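Local structure of hypothetical protein, IPT/TIG domain protein (Bacteroides ovatus, 4HW6) at residues Q106-V111 / D392-S397; H365-L370 / A399-P404; C225-A230 / Y244-H249; V196-Q201 / K231-H236; A129-D134 / N171-I176. The protein is of unknown function but probably serves as an auxiliary carbohydrate-binding protein that combines an IPT/TIG domain with a six-bladed beta-propeller. All coordinates share one frame; numbering follows the deposited sequence. Where two conformers were deposited one is given.

Contact 1: residues Q106-V111 / D392-S397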
# COMPACT_ATOMS: atom_id res chain seq x y z
N GLN A 106 -0.07 2.62 -21.61
CA GLN A 106 -1.26 2.82 -20.83
C GLN A 106 -1.54 1.54 -20.06
O GLN A 106 -1.32 0.44 -20.56
CB GLN A 106 -2.45 3.15 -21.72
CG GLN A 106 -2.27 4.43 -22.51
CD GLN A 106 -3.40 4.65 -23.49
OE1 GLN A 106 -3.94 3.70 -24.07
NE2 GLN A 106 -3.77 5.91 -23.69
N TYR A 107 -2.03 1.71 -18.84
CA TYR A 107 -2.29 0.58 -17.98
C TYR A 107 -3.25 1.02 -16.88
O TYR A 107 -3.21 2.16 -16.40
CB TYR A 107 -1.00 0.09 -17.33
CG TYR A 107 -0.35 1.17 -16.50
CD1 TYR A 107 0.50 2.09 -17.08
CD2 TYR A 107 -0.63 1.30 -15.15
CE1 TYR A 107 1.07 3.10 -16.34
CE2 TYR A 107 -0.06 2.31 -14.40
CZ TYR A 107 0.79 3.21 -15.00
OH TYR A 107 1.37 4.22 -14.28
N ASN A 108 -4.06 0.05 -16.50
CA ASN A 108 -4.97 0.19 -15.37
C ASN A 108 -4.36 -0.43 -14.13
O ASN A 108 -3.50 -1.32 -14.21
CB ASN A 108 -6.28 -0.50 -15.68
CG ASN A 108 -7.02 0.17 -16.83
OD1 ASN A 108 -7.66 -0.51 -17.64
ND2 ASN A 108 -6.93 1.50 -16.91
N TYR A 109 -4.82 0.04 -12.98
CA TYR A 109 -4.48 -0.57 -11.72
C TYR A 109 -5.49 -1.65 -11.49
O TYR A 109 -6.66 -1.49 -11.81
CB TYR A 109 -4.50 0.47 -10.62
CG TYR A 109 -3.31 1.38 -10.68
CD1 TYR A 109 -3.26 2.41 -11.61
CD2 TYR A 109 -2.23 1.19 -9.83
CE1 TYR A 109 -2.16 3.24 -11.68
CE2 TYR A 109 -1.12 2.03 -9.90
CZ TYR A 109 -1.10 3.05 -10.83
OH TYR A 109 -0.03 3.89 -10.91
N VAL A 110 -5.04 -2.76 -10.92
CA VAL A 110 -5.90 -3.87 -10.68
C VAL A 110 -5.64 -4.39 -9.27
O VAL A 110 -4.55 -4.18 -8.71
CB VAL A 110 -5.68 -5.01 -11.70
CG1 VAL A 110 -6.12 -4.57 -13.09
CG2 VAL A 110 -4.21 -5.47 -11.69
N VAL A 111 -6.65 -5.03 -8.71
CA VAL A 111 -6.50 -5.76 -7.47
C VAL A 111 -6.09 -7.19 -7.82
O VAL A 111 -6.68 -7.81 -8.72
CB VAL A 111 -7.78 -5.78 -6.61
CG1 VAL A 111 -7.48 -6.50 -5.30
CG2 VAL A 111 -8.33 -4.37 -6.35
N ASP A 392 -10.80 -10.37 -8.01
CA ASP A 392 -9.65 -9.60 -8.43
C ASP A 392 -10.00 -8.91 -9.74
O ASP A 392 -10.90 -9.35 -10.46
CB ASP A 392 -8.42 -10.51 -8.54
CG ASP A 392 -7.79 -10.83 -7.17
OD1 ASP A 392 -7.82 -9.98 -6.28
OD2 ASP A 392 -7.25 -11.93 -6.99
N GLY A 393 -9.31 -7.81 -10.07
CA GLY A 393 -9.50 -7.16 -11.36
C GLY A 393 -9.51 -5.65 -11.22
O GLY A 393 -8.95 -5.11 -10.26
N GLU A 394 -10.22 -4.98 -12.14
CA GLU A 394 -10.22 -3.52 -12.23
C GLU A 394 -10.80 -2.92 -10.97
O GLU A 394 -11.77 -3.43 -10.42
CB GLU A 394 -11.06 -3.04 -13.42
CG GLU A 394 -10.67 -3.55 -14.79
CD GLU A 394 -9.39 -2.94 -15.32
OE1 GLU A 394 -9.19 -1.72 -15.11
OE2 GLU A 394 -8.59 -3.68 -15.95
N LEU A 395 -10.22 -1.80 -10.53
CA LEU A 395 -10.46 -1.30 -9.16
C LEU A 395 -11.92 -1.10 -8.79
O LEU A 395 -12.32 -1.45 -7.68
CB LEU A 395 -9.72 0.03 -8.94
CG LEU A 395 -8.20 -0.03 -9.06
CD1 LEU A 395 -7.58 1.28 -8.55
CD2 LEU A 395 -7.61 -1.21 -8.32
N ARG A 396 -12.68 -0.49 -9.70
CA ARG A 396 -14.06 -0.10 -9.40
C ARG A 396 -15.10 -0.91 -10.18
O ARG A 396 -16.21 -1.09 -9.71
CB ARG A 396 -14.26 1.40 -9.67
CG ARG A 396 -13.47 2.35 -8.75
CD ARG A 396 -13.97 2.37 -7.33
NE ARG A 396 -15.40 2.68 -7.28
CZ ARG A 396 -15.94 3.89 -7.28
NH1 ARG A 396 -15.19 5.00 -7.36
NH2 ARG A 396 -17.26 3.99 -7.22
N SER A 397 -14.75 -1.41 -11.36
CA SER A 397 -15.74 -2.13 -12.17
C SER A 397 -15.87 -3.59 -11.76
O SER A 397 -16.92 -4.20 -11.95
CB SER A 397 -15.42 -2.01 -13.66
OG SER A 397 -14.16 -2.57 -13.97
O HOH W 1 -9.05 -0.34 -12.70
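Val-110 and Val-111 run antiparallel to Gly-393 and Glu-394, with Val-110/Glu-394 as the non-hydrogen-bonded pair and Val-111/Gly-393 as the hydrogen-bonded one. The pairing illustrates how a beta-propeller ring is closed: strand 109-115, early in the chain, lies in one sheet between 393-394 and the last strand, 425-431. Val-111 N reaches Gly-393 O at 2.8 Å in a nearly straight bond (167°), and Gly-393 N returns a more bent one to Val-111 O at 3.0 Å. Leu-395 grips the edge with both methyls: CD1 lies 3.8 Å from CB of Tyr-109, CD2 just as far from CG2 of Val-111. Asp-392 crosses Val-111 at about a right angle, its carboxylate engaged by Arg-427 and Thr-113. Beyond the paired residues the strands part and one water fills in, donating to Tyr-109 O and to Glu-394 OE1, each at 2.8 Å, and accepting from Leu-395 N.

Contact 2: residues H365-L370 / A399-P404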
# COMPACT_ATOMS: atom_id res chain seq x y z
N HIS A 365 -16.57 -2.01 2.41
CA HIS A 365 -15.72 -2.95 1.66
C HIS A 365 -14.91 -2.26 0.57
O HIS A 365 -14.73 -2.79 -0.55
CB HIS A 365 -16.54 -4.11 1.11
CG HIS A 365 -17.41 -4.76 2.14
ND1 HIS A 365 -16.94 -5.71 3.02
CD2 HIS A 365 -18.73 -4.60 2.43
CE1 HIS A 365 -17.92 -6.10 3.81
NE2 HIS A 365 -19.01 -5.41 3.50
N THR A 366 -14.36 -1.09 0.91
CA THR A 366 -13.60 -0.30 -0.04
C THR A 366 -12.27 0.19 0.52
O THR A 366 -12.05 0.25 1.75
CB THR A 366 -14.42 0.93 -0.51
OG1 THR A 366 -14.82 1.71 0.63
CG2 THR A 366 -15.66 0.50 -1.29
N VAL A 367 -11.40 0.55 -0.40
CA VAL A 367 -10.27 1.40 -0.12
C VAL A 367 -10.67 2.79 -0.64
O VAL A 367 -11.13 2.93 -1.78
CB VAL A 367 -8.98 0.91 -0.82
CG1 VAL A 367 -7.82 1.87 -0.54
CG2 VAL A 367 -8.62 -0.52 -0.34
N ARG A 368 -10.53 3.80 0.21
CA ARG A 368 -10.98 5.16 -0.08
C ARG A 368 -9.82 6.12 0.07
O ARG A 368 -8.78 5.75 0.63
CB ARG A 368 -12.20 5.53 0.78
CG ARG A 368 -13.34 4.55 0.54
CD ARG A 368 -14.61 4.80 1.33
NE ARG A 368 -15.39 5.87 0.74
CZ ARG A 368 -16.47 6.38 1.33
NH1 ARG A 368 -16.88 5.87 2.48
NH2 ARG A 368 -17.14 7.35 0.78
N VAL A 369 -9.99 7.34 -0.44
CA VAL A 369 -8.95 8.36 -0.36
C VAL A 369 -9.54 9.61 0.21
O VAL A 369 -10.61 10.04 -0.23
CB VAL A 369 -8.34 8.66 -1.73
CG1 VAL A 369 -7.16 9.60 -1.58
CG2 VAL A 369 -7.90 7.38 -2.40
N LEU A 370 -8.84 10.20 1.18
CA LEU A 370 -9.15 11.53 1.71
C LEU A 370 -8.06 12.47 1.23
O LEU A 370 -6.88 12.28 1.54
CB LEU A 370 -9.20 11.47 3.24
CG LEU A 370 -9.39 12.80 3.98
CD1 LEU A 370 -10.68 13.52 3.56
CD2 LEU A 370 -9.39 12.53 5.48
N ALA A 399 -13.44 -5.37 -8.90
CA ALA A 399 -12.86 -5.87 -7.67
C ALA A 399 -13.83 -5.81 -6.50
O ALA A 399 -14.61 -4.85 -6.35
CB ALA A 399 -11.61 -5.10 -7.31
N LEU A 400 -13.74 -6.85 -5.66
CA LEU A 400 -14.51 -6.99 -4.43
C LEU A 400 -13.60 -7.43 -3.30
O LEU A 400 -12.74 -8.32 -3.46
CB LEU A 400 -15.65 -8.01 -4.59
CG LEU A 400 -16.82 -7.52 -5.43
CD1 LEU A 400 -17.73 -8.68 -5.85
CD2 LEU A 400 -17.61 -6.41 -4.71
N PHE A 401 -13.82 -6.80 -2.15
CA PHE A 401 -13.16 -7.13 -0.91
C PHE A 401 -14.22 -7.59 0.08
O PHE A 401 -15.42 -7.42 -0.14
CB PHE A 401 -12.52 -5.90 -0.28
CG PHE A 401 -11.45 -5.25 -1.13
CD1 PHE A 401 -10.17 -5.77 -1.17
CD2 PHE A 401 -11.71 -4.09 -1.84
CE1 PHE A 401 -9.17 -5.16 -1.93
CE2 PHE A 401 -10.72 -3.48 -2.59
CZ PHE A 401 -9.45 -4.02 -2.63
N ASN A 402 -13.77 -8.07 1.22
CA ASN A 402 -14.69 -8.46 2.31
C ASN A 402 -14.03 -8.09 3.62
O ASN A 402 -13.18 -8.85 4.13
CB ASN A 402 -15.03 -9.95 2.26
CG ASN A 402 -16.18 -10.33 3.18
OD1 ASN A 402 -16.62 -9.51 4.00
ND2 ASN A 402 -16.71 -11.56 3.01
N HIS A 403 -14.42 -6.94 4.13
CA HIS A 403 -13.83 -6.33 5.33
C HIS A 403 -12.35 -6.00 5.17
O HIS A 403 -11.48 -6.44 5.94
CB HIS A 403 -14.12 -7.20 6.56
CG HIS A 403 -15.56 -7.21 6.93
ND1 HIS A 403 -16.19 -8.32 7.43
CD2 HIS A 403 -16.50 -6.23 6.88
CE1 HIS A 403 -17.47 -8.03 7.67
NE2 HIS A 403 -17.68 -6.76 7.35
N PRO A 404 -12.04 -5.19 4.15
CA PRO A 404 -10.68 -4.70 4.08
C PRO A 404 -10.39 -3.83 5.29
O PRO A 404 -11.19 -2.95 5.59
CB PRO A 404 -10.68 -3.87 2.79
CG PRO A 404 -12.08 -3.44 2.59
CD PRO A 404 -12.94 -4.49 3.23
O HOH W 2 -15.80 -4.59 -2.28
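This is a buried contact between neighbouring blades of the propeller, where the loop that leads into strand 404-410 of the ring-closing blade wraps round the start of strand 366-370 in the blade before it. His-365 is the centrepiece. Together with Thr-366 it faces Asp-361 in a G1 beta bulge, and its positive phi (63°) belongs to that kink. Its CG stands anti to the carbonyl carbon, and the imidazole reaches out to the loop backbone. There ND1 accepts the N-H of His-403 at 3.0 Å in an almost straight bond (167°) that arrives close to the ring plane. The two imidazoles point the same way, side by side, with planes 31° apart and CE1 of His-365 3.4 Å from CD2 of His-403. CD of Pro-404 packs 3.5 Å from CA of His-365. His-365 O meets the edge of the Phe-401 ring, 3.5 Å from CD2, and takes a bond from a water that in turn accepts from Phe-401 N. Trp-388 also meets the His-365 ring, while His-403 ND1 is bonded to Asp-422. Because ND1 of His-365 receives a backbone N-H, that nitrogen should carry no proton; a neutral ring protonated at NE2 is the likely state, and if His-403 were charged, its nearness would probably disfavour protonation here too.

Contact 3: residues C225-A230 / Y244-H249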
# COMPACT_ATOMS: atom_id res chain seq x y z
N CYS A 225 4.63 0.91 29.42
CA CYS A 225 3.72 1.54 30.37
C CYS A 225 2.41 0.80 30.48
O CYS A 225 1.99 0.07 29.57
CB CYS A 225 3.46 3.01 30.01
SG CYS A 225 2.62 3.23 28.44
N ASN A 226 1.77 0.98 31.63
CA ASN A 226 0.45 0.44 31.88
C ASN A 226 -0.61 1.27 31.18
O ASN A 226 -0.52 2.50 31.11
CB ASN A 226 0.12 0.45 33.37
CG ASN A 226 1.04 -0.43 34.18
OD1 ASN A 226 1.67 -1.36 33.66
ND2 ASN A 226 1.11 -0.14 35.48
N ALA A 227 -1.62 0.59 30.64
CA ALA A 227 -2.73 1.29 30.02
C ALA A 227 -3.79 0.23 29.80
O ALA A 227 -3.52 -0.81 29.22
CB ALA A 227 -2.32 1.89 28.68
N ARG A 228 -4.97 0.52 30.30
CA ARG A 228 -6.12 -0.32 30.11
C ARG A 228 -6.89 0.07 28.87
O ARG A 228 -7.15 1.26 28.61
CB ARG A 228 -7.00 -0.18 31.35
CG ARG A 228 -8.34 -0.86 31.24
CD ARG A 228 -9.05 -0.77 32.56
NE ARG A 228 -10.37 -1.35 32.45
CZ ARG A 228 -11.15 -1.60 33.50
NH1 ARG A 228 -10.74 -1.29 34.73
NH2 ARG A 228 -12.35 -2.13 33.32
N GLY A 229 -7.33 -0.93 28.11
CA GLY A 229 -8.12 -0.68 26.90
C GLY A 229 -7.46 0.17 25.83
O GLY A 229 -8.14 0.94 25.13
N ALA A 230 -6.14 0.03 25.70
CA ALA A 230 -5.40 0.79 24.69
C ALA A 230 -5.67 0.28 23.29
O ALA A 230 -5.75 -0.95 23.06
CB ALA A 230 -3.89 0.80 25.01
N TYR A 244 -1.48 7.60 22.17
CA TYR A 244 -2.45 6.52 22.26
C TYR A 244 -3.78 6.95 22.86
O TYR A 244 -3.90 8.05 23.40
CB TYR A 244 -1.88 5.34 23.03
CG TYR A 244 -1.54 5.57 24.50
CD1 TYR A 244 -0.36 6.19 24.89
CD2 TYR A 244 -2.40 5.13 25.50
CE1 TYR A 244 -0.05 6.36 26.23
CE2 TYR A 244 -2.10 5.30 26.84
CZ TYR A 244 -0.92 5.89 27.21
OH TYR A 244 -0.61 6.08 28.55
N THR A 245 -4.78 6.08 22.71
CA THR A 245 -6.06 6.22 23.38
C THR A 245 -6.34 4.98 24.22
O THR A 245 -5.77 3.90 23.97
CB THR A 245 -7.25 6.42 22.39
OG1 THR A 245 -7.47 5.23 21.63
CG2 THR A 245 -7.01 7.59 21.44
N ARG A 246 -7.17 5.18 25.24
CA ARG A 246 -7.69 4.12 26.11
C ARG A 246 -9.21 4.17 26.16
O ARG A 246 -9.82 5.24 26.27
CB ARG A 246 -7.21 4.32 27.54
CG ARG A 246 -5.71 4.14 27.75
CD ARG A 246 -5.35 4.43 29.19
NE ARG A 246 -5.61 5.83 29.49
CZ ARG A 246 -5.69 6.38 30.70
NH1 ARG A 246 -5.56 5.66 31.81
NH2 ARG A 246 -5.92 7.69 30.80
N TYR A 247 -9.84 3.00 26.12
CA TYR A 247 -11.28 2.88 26.04
C TYR A 247 -12.05 3.76 27.01
O TYR A 247 -13.03 4.38 26.62
CB TYR A 247 -11.67 1.41 26.22
CG TYR A 247 -13.14 1.12 26.04
CD1 TYR A 247 -14.02 1.21 27.10
CD2 TYR A 247 -13.65 0.70 24.80
CE1 TYR A 247 -15.36 0.94 26.94
CE2 TYR A 247 -14.99 0.44 24.63
CZ TYR A 247 -15.84 0.56 25.69
OH TYR A 247 -17.20 0.29 25.54
N HIS A 248 -11.62 3.82 28.27
CA HIS A 248 -12.41 4.49 29.29
C HIS A 248 -12.13 5.98 29.52
O HIS A 248 -12.64 6.56 30.48
CB HIS A 248 -12.26 3.75 30.61
CG HIS A 248 -12.91 2.41 30.61
ND1 HIS A 248 -14.28 2.25 30.64
CD2 HIS A 248 -12.38 1.16 30.56
CE1 HIS A 248 -14.57 0.96 30.64
NE2 HIS A 248 -13.44 0.27 30.60
N HIS A 249 -11.35 6.58 28.63
CA HIS A 249 -10.87 7.96 28.82
C HIS A 249 -11.05 8.72 27.48
O HIS A 249 -10.61 8.25 26.42
CB HIS A 249 -9.42 7.90 29.30
CG HIS A 249 -9.28 7.18 30.60
ND1 HIS A 249 -9.57 7.80 31.80
CD2 HIS A 249 -9.03 5.88 30.89
CE1 HIS A 249 -9.43 6.92 32.78
NE2 HIS A 249 -9.11 5.75 32.26
O HOH W 3 -9.38 2.40 29.72
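CB of Arg-246 starts out 3.2 Å from the carbonyl O of Arg-228, and CG follows along the same oxygen at 3.3 Å while lying in plane at the edge of the Tyr-244 ring. CD passes CB of Ala-227 at 4.0 Å. A bend at chi3 (-65°) then turns the guanidinium so that His-249 CD2 lies over the centre of one face, and NH2 ends in a salt bridge to Glu-264. Residues 246-249 form the type I turn between strands 242-244 and 251-255, and here that propeller blade meets the chain leaving strand 221-226 of the previous one. Tyr-247 N bonds to Gly-229 O at 2.8 Å, from above the carbonyl plane; a CB on Gly-229 would clash with CB of Tyr-247. A water links Arg-228 O to His-248 N. The extended Arg-228 crosses His-248 with planes 84° apart, its NE 3.7 Å from CD2. An alanine at Arg-228 would lose the oblique packing of the guanidinium against the His-248 ring and the weak, long ion pair with Asp-204, and would probably leave the turn less well packed. NH2 of Arg-246 over one face of the His-249 ring would probably disfavour its protonation, though Glu-264 offsets part of that charge.

Contact 4: residues V196-Q201 / K231-H236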
# COMPACT_ATOMS: atom_id res chain seq x y z
N VAL A 196 6.95 -1.16 18.52
CA VAL A 196 5.94 -0.92 19.55
C VAL A 196 4.72 -1.76 19.24
O VAL A 196 4.29 -1.83 18.09
CB VAL A 196 5.51 0.58 19.56
CG1 VAL A 196 4.58 0.89 20.72
CG2 VAL A 196 6.73 1.47 19.60
N VAL A 197 4.18 -2.44 20.24
CA VAL A 197 2.94 -3.20 20.08
C VAL A 197 2.01 -2.88 21.25
O VAL A 197 2.41 -2.94 22.43
CB VAL A 197 3.20 -4.72 20.05
CG1 VAL A 197 1.88 -5.47 19.89
CG2 VAL A 197 4.18 -5.10 18.94
N VAL A 198 0.77 -2.55 20.92
CA VAL A 198 -0.24 -2.25 21.92
C VAL A 198 -0.97 -3.53 22.30
O VAL A 198 -1.38 -4.28 21.42
CB VAL A 198 -1.24 -1.20 21.39
CG1 VAL A 198 -2.43 -1.04 22.37
CG2 VAL A 198 -0.51 0.12 21.22
N ASP A 199 -1.13 -3.77 23.60
CA ASP A 199 -1.97 -4.86 24.11
C ASP A 199 -3.25 -4.22 24.65
O ASP A 199 -3.18 -3.42 25.58
CB ASP A 199 -1.27 -5.58 25.24
CG ASP A 199 -2.02 -6.82 25.76
OD1 ASP A 199 -3.00 -7.30 25.12
OD2 ASP A 199 -1.56 -7.37 26.80
N ASP A 200 -4.39 -4.56 24.06
CA ASP A 200 -5.70 -4.08 24.53
C ASP A 200 -6.20 -5.04 25.61
O ASP A 200 -6.67 -6.14 25.29
CB ASP A 200 -6.68 -3.99 23.36
CG ASP A 200 -8.10 -3.59 23.78
OD1 ASP A 200 -8.35 -3.26 24.97
OD2 ASP A 200 -8.98 -3.65 22.91
N GLN A 201 -6.04 -4.65 26.87
CA GLN A 201 -6.36 -5.52 28.00
C GLN A 201 -7.03 -4.73 29.13
O GLN A 201 -6.93 -3.51 29.19
CB GLN A 201 -5.13 -6.30 28.48
CG GLN A 201 -3.95 -5.44 28.93
CD GLN A 201 -4.17 -4.83 30.30
OE1 GLN A 201 -4.69 -5.50 31.22
NE2 GLN A 201 -3.76 -3.57 30.47
N LYS A 231 -5.76 1.23 22.34
CA LYS A 231 -6.23 0.93 20.98
C LYS A 231 -5.27 1.21 19.81
O LYS A 231 -5.41 0.64 18.74
CB LYS A 231 -7.51 1.72 20.69
CG LYS A 231 -8.67 1.41 21.62
CD LYS A 231 -9.06 -0.06 21.57
CE LYS A 231 -10.37 -0.33 22.30
NZ LYS A 231 -10.83 -1.71 21.98
N THR A 232 -4.32 2.11 20.02
CA THR A 232 -3.51 2.65 18.92
C THR A 232 -2.20 3.19 19.47
O THR A 232 -2.10 3.50 20.65
CB THR A 232 -4.30 3.73 18.11
OG1 THR A 232 -3.58 4.10 16.92
CG2 THR A 232 -4.59 4.97 18.93
N CYS A 233 -1.18 3.23 18.61
CA CYS A 233 0.16 3.75 18.98
C CYS A 233 0.75 4.53 17.80
O CYS A 233 1.30 3.95 16.86
CB CYS A 233 1.12 2.64 19.41
SG CYS A 233 1.31 1.21 18.30
N ALA A 234 0.65 5.84 17.86
CA ALA A 234 1.10 6.70 16.77
C ALA A 234 2.36 7.43 17.22
O ALA A 234 2.33 8.25 18.14
CB ALA A 234 0.01 7.69 16.41
N VAL A 235 3.46 7.13 16.55
CA VAL A 235 4.77 7.66 16.91
C VAL A 235 5.01 8.95 16.15
O VAL A 235 5.10 8.94 14.92
CB VAL A 235 5.90 6.68 16.61
CG1 VAL A 235 7.26 7.30 16.95
CG2 VAL A 235 5.71 5.39 17.39
N HIS A 236 5.19 10.05 16.86
CA HIS A 236 5.41 11.35 16.22
C HIS A 236 6.79 11.38 15.56
O HIS A 236 7.79 11.05 16.20
CB HIS A 236 5.34 12.50 17.21
CG HIS A 236 5.33 13.85 16.55
ND1 HIS A 236 6.48 14.53 16.22
CD2 HIS A 236 4.30 14.63 16.15
CE1 HIS A 236 6.16 15.67 15.65
NE2 HIS A 236 4.84 15.75 15.56
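Packing between successive propeller blades is what joins these segments: strand 195-199 belongs to one four-stranded blade, while 231-236 enters the next through strand 234-235. The two run nearly antiparallel, but no backbone hydrogen bond connects them, and Val-198 and Thr-232 keep their CA atoms 6.6 Å apart. Side chains fill the gap instead. CB of Cys-233 lies 3.5 Å from CG2 of Val-198, and chi1 (52°), the crowded position between backbone N and carbonyl carbon, puts SG at 3.6 Å from the same methyl. Val-196 adds CG1 at 4.1 Å from SG of Cys-233. The backbone N and O of Thr-232 are buried with no hydrogen-bonding partner in the model, whereas its OG1 and the N of Cys-233 both reach Asp-186. At the 200/231 end, Lys-231, bent at chi2, swings its chain back toward Asp-200, and Asn-275 takes a second bond from the ammonium. In the salt bridge itself, Lys-231 NZ meets Asp-200 OD2 at 2.8 Å from above the carboxylate plane, 39° out of it.

Contact 5: residues A129-D134 / N171-I176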
# COMPACT_ATOMS: atom_id res chain seq x y z
N ALA A 129 3.22 -20.85 9.62
CA ALA A 129 4.37 -20.18 9.04
C ALA A 129 4.81 -20.99 7.82
O ALA A 129 4.85 -22.22 7.85
CB ALA A 129 5.51 -20.10 10.05
N GLY A 130 5.13 -20.30 6.75
CA GLY A 130 5.66 -20.94 5.57
C GLY A 130 6.07 -19.98 4.47
O GLY A 130 5.90 -18.76 4.60
N PRO A 131 6.57 -20.53 3.37
CA PRO A 131 6.90 -19.79 2.15
C PRO A 131 5.71 -19.03 1.62
O PRO A 131 4.56 -19.43 1.87
CB PRO A 131 7.28 -20.89 1.14
CG PRO A 131 7.66 -22.07 1.97
CD PRO A 131 6.84 -21.98 3.23
N PHE A 132 5.97 -17.97 0.86
CA PHE A 132 4.92 -17.19 0.21
C PHE A 132 3.88 -18.08 -0.49
O PHE A 132 2.68 -17.82 -0.40
CB PHE A 132 5.52 -16.22 -0.83
CG PHE A 132 6.05 -14.92 -0.28
CD1 PHE A 132 6.28 -14.72 1.09
CD2 PHE A 132 6.33 -13.87 -1.15
CE1 PHE A 132 6.76 -13.51 1.56
CE2 PHE A 132 6.80 -12.67 -0.67
CZ PHE A 132 7.02 -12.49 0.68
N ASP A 133 4.36 -19.09 -1.19
CA ASP A 133 3.50 -20.01 -1.94
C ASP A 133 2.75 -21.07 -1.11
O ASP A 133 1.90 -21.78 -1.65
CB ASP A 133 4.32 -20.72 -3.02
CG ASP A 133 3.44 -21.41 -4.06
OD1 ASP A 133 2.51 -20.74 -4.58
OD2 ASP A 133 3.67 -22.60 -4.33
N ASP A 134 3.05 -21.18 0.18
CA ASP A 134 2.57 -22.30 1.01
C ASP A 134 2.58 -21.90 2.50
O ASP A 134 3.34 -22.44 3.32
CB ASP A 134 3.45 -23.52 0.74
CG ASP A 134 2.75 -24.85 1.05
OD1 ASP A 134 1.67 -24.86 1.65
OD2 ASP A 134 3.32 -25.90 0.70
N ASN A 171 13.54 -13.59 2.05
CA ASN A 171 13.41 -15.05 2.12
C ASN A 171 12.08 -15.58 1.58
O ASN A 171 11.87 -16.80 1.55
CB ASN A 171 13.64 -15.50 3.55
CG ASN A 171 15.03 -15.17 4.01
OD1 ASN A 171 15.99 -15.55 3.36
ND2 ASN A 171 15.15 -14.39 5.09
N GLN A 172 11.20 -14.68 1.16
CA GLN A 172 9.89 -15.05 0.62
C GLN A 172 9.19 -16.02 1.60
O GLN A 172 8.80 -17.12 1.24
CB GLN A 172 10.05 -15.66 -0.77
CG GLN A 172 10.75 -14.73 -1.75
CD GLN A 172 9.79 -13.75 -2.39
OE1 GLN A 172 8.92 -14.16 -3.16
NE2 GLN A 172 9.95 -12.46 -2.10
N TYR A 173 9.05 -15.56 2.84
CA TYR A 173 8.53 -16.38 3.93
C TYR A 173 7.58 -15.55 4.78
O TYR A 173 7.82 -14.36 4.97
CB TYR A 173 9.68 -16.87 4.79
CG TYR A 173 9.32 -18.01 5.72
CD1 TYR A 173 9.37 -19.32 5.27
CD2 TYR A 173 8.95 -17.78 7.05
CE1 TYR A 173 9.06 -20.38 6.11
CE2 TYR A 173 8.65 -18.85 7.90
CZ TYR A 173 8.69 -20.13 7.42
OH TYR A 173 8.37 -21.19 8.23
N VAL A 174 6.50 -16.16 5.25
CA VAL A 174 5.55 -15.49 6.14
C VAL A 174 5.55 -16.20 7.49
O VAL A 174 4.96 -17.26 7.63
CB VAL A 174 4.10 -15.44 5.61
CG1 VAL A 174 3.25 -14.54 6.52
CG2 VAL A 174 4.05 -14.92 4.16
N ASP A 175 6.23 -15.60 8.46
CA ASP A 175 6.39 -16.21 9.77
C ASP A 175 5.25 -15.81 10.69
O ASP A 175 4.47 -14.90 10.42
CB ASP A 175 7.72 -15.77 10.39
CG ASP A 175 8.32 -16.81 11.33
OD1 ASP A 175 7.71 -17.88 11.59
OD2 ASP A 175 9.44 -16.55 11.81
N ILE A 176 5.16 -16.54 11.79
CA ILE A 176 4.31 -16.18 12.94
C ILE A 176 5.24 -15.74 14.06
O ILE A 176 6.17 -16.47 14.45
CB ILE A 176 3.50 -17.39 13.44
CG1 ILE A 176 2.51 -17.84 12.35
CG2 ILE A 176 2.76 -17.03 14.76
CD1 ILE A 176 1.80 -19.14 12.65
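The Tyr-173 ring lies with one face on the peptide of Gly-130, whose C sits 3.4 Å from CE1 and whose O is offset toward the rim; Asp-175 OD1 lies in plane at the ring edge. Phe-132 presents a face to Gln-172, with CA of Gln-172 3.6 Å from the ring centroid, over its centre, in a CH-pi contact. The Gln-172 side chain, bent at chi2, curls round so that OE1 comes 3.3 Å from CD2 of Phe-132, amide and ring planes 51° apart, while NE2 bonds to Phe-169 O. Phe-114 meets the same phenyl ring edge-to-face. These groups flank an antiparallel pairing in which 130-131 forms an edge strand of a propeller blade beside 173-177. Val-174 N donates to Gly-130 O at 2.7 Å, almost straight (175°), and Gly-130 N returns a 3.2 Å bond to Val-174 O. Phe-132 N closes the end on Gln-172 O at 3.0 Å, just where the type I turn 131-134 begins. An alanine at Tyr-173 would probably uncover the Gly-130 peptide and lose the packing on Pro-131 and Ala-129. On the other side of the sheet CG2 of Val-174 rests 3.8 Å from CD1 of Phe-132.

From the N terminus, residues 106-111 open contact 1, whose long loop takes in most of the propeller. Contact 5 is the first to close within it, pairing 129-134 with 171-176 inside one blade. Next, 196-201 opens contact 4 and 225-230 opens contact 3; the chain closes 4 at 231-236 before 3 at 244-249, so the two cross. They also touch, with centres 9 Å apart, and together join adjacent blades. Contact 2 opens at 365-370, contact 1 closes at 392-397, and contact 2 closes at 399-404. This second crossing joins ring closure to the preceding blade. Contacts 1 and 3 lie on opposite sides of the chain's centre, their own centres about 40 Å apart.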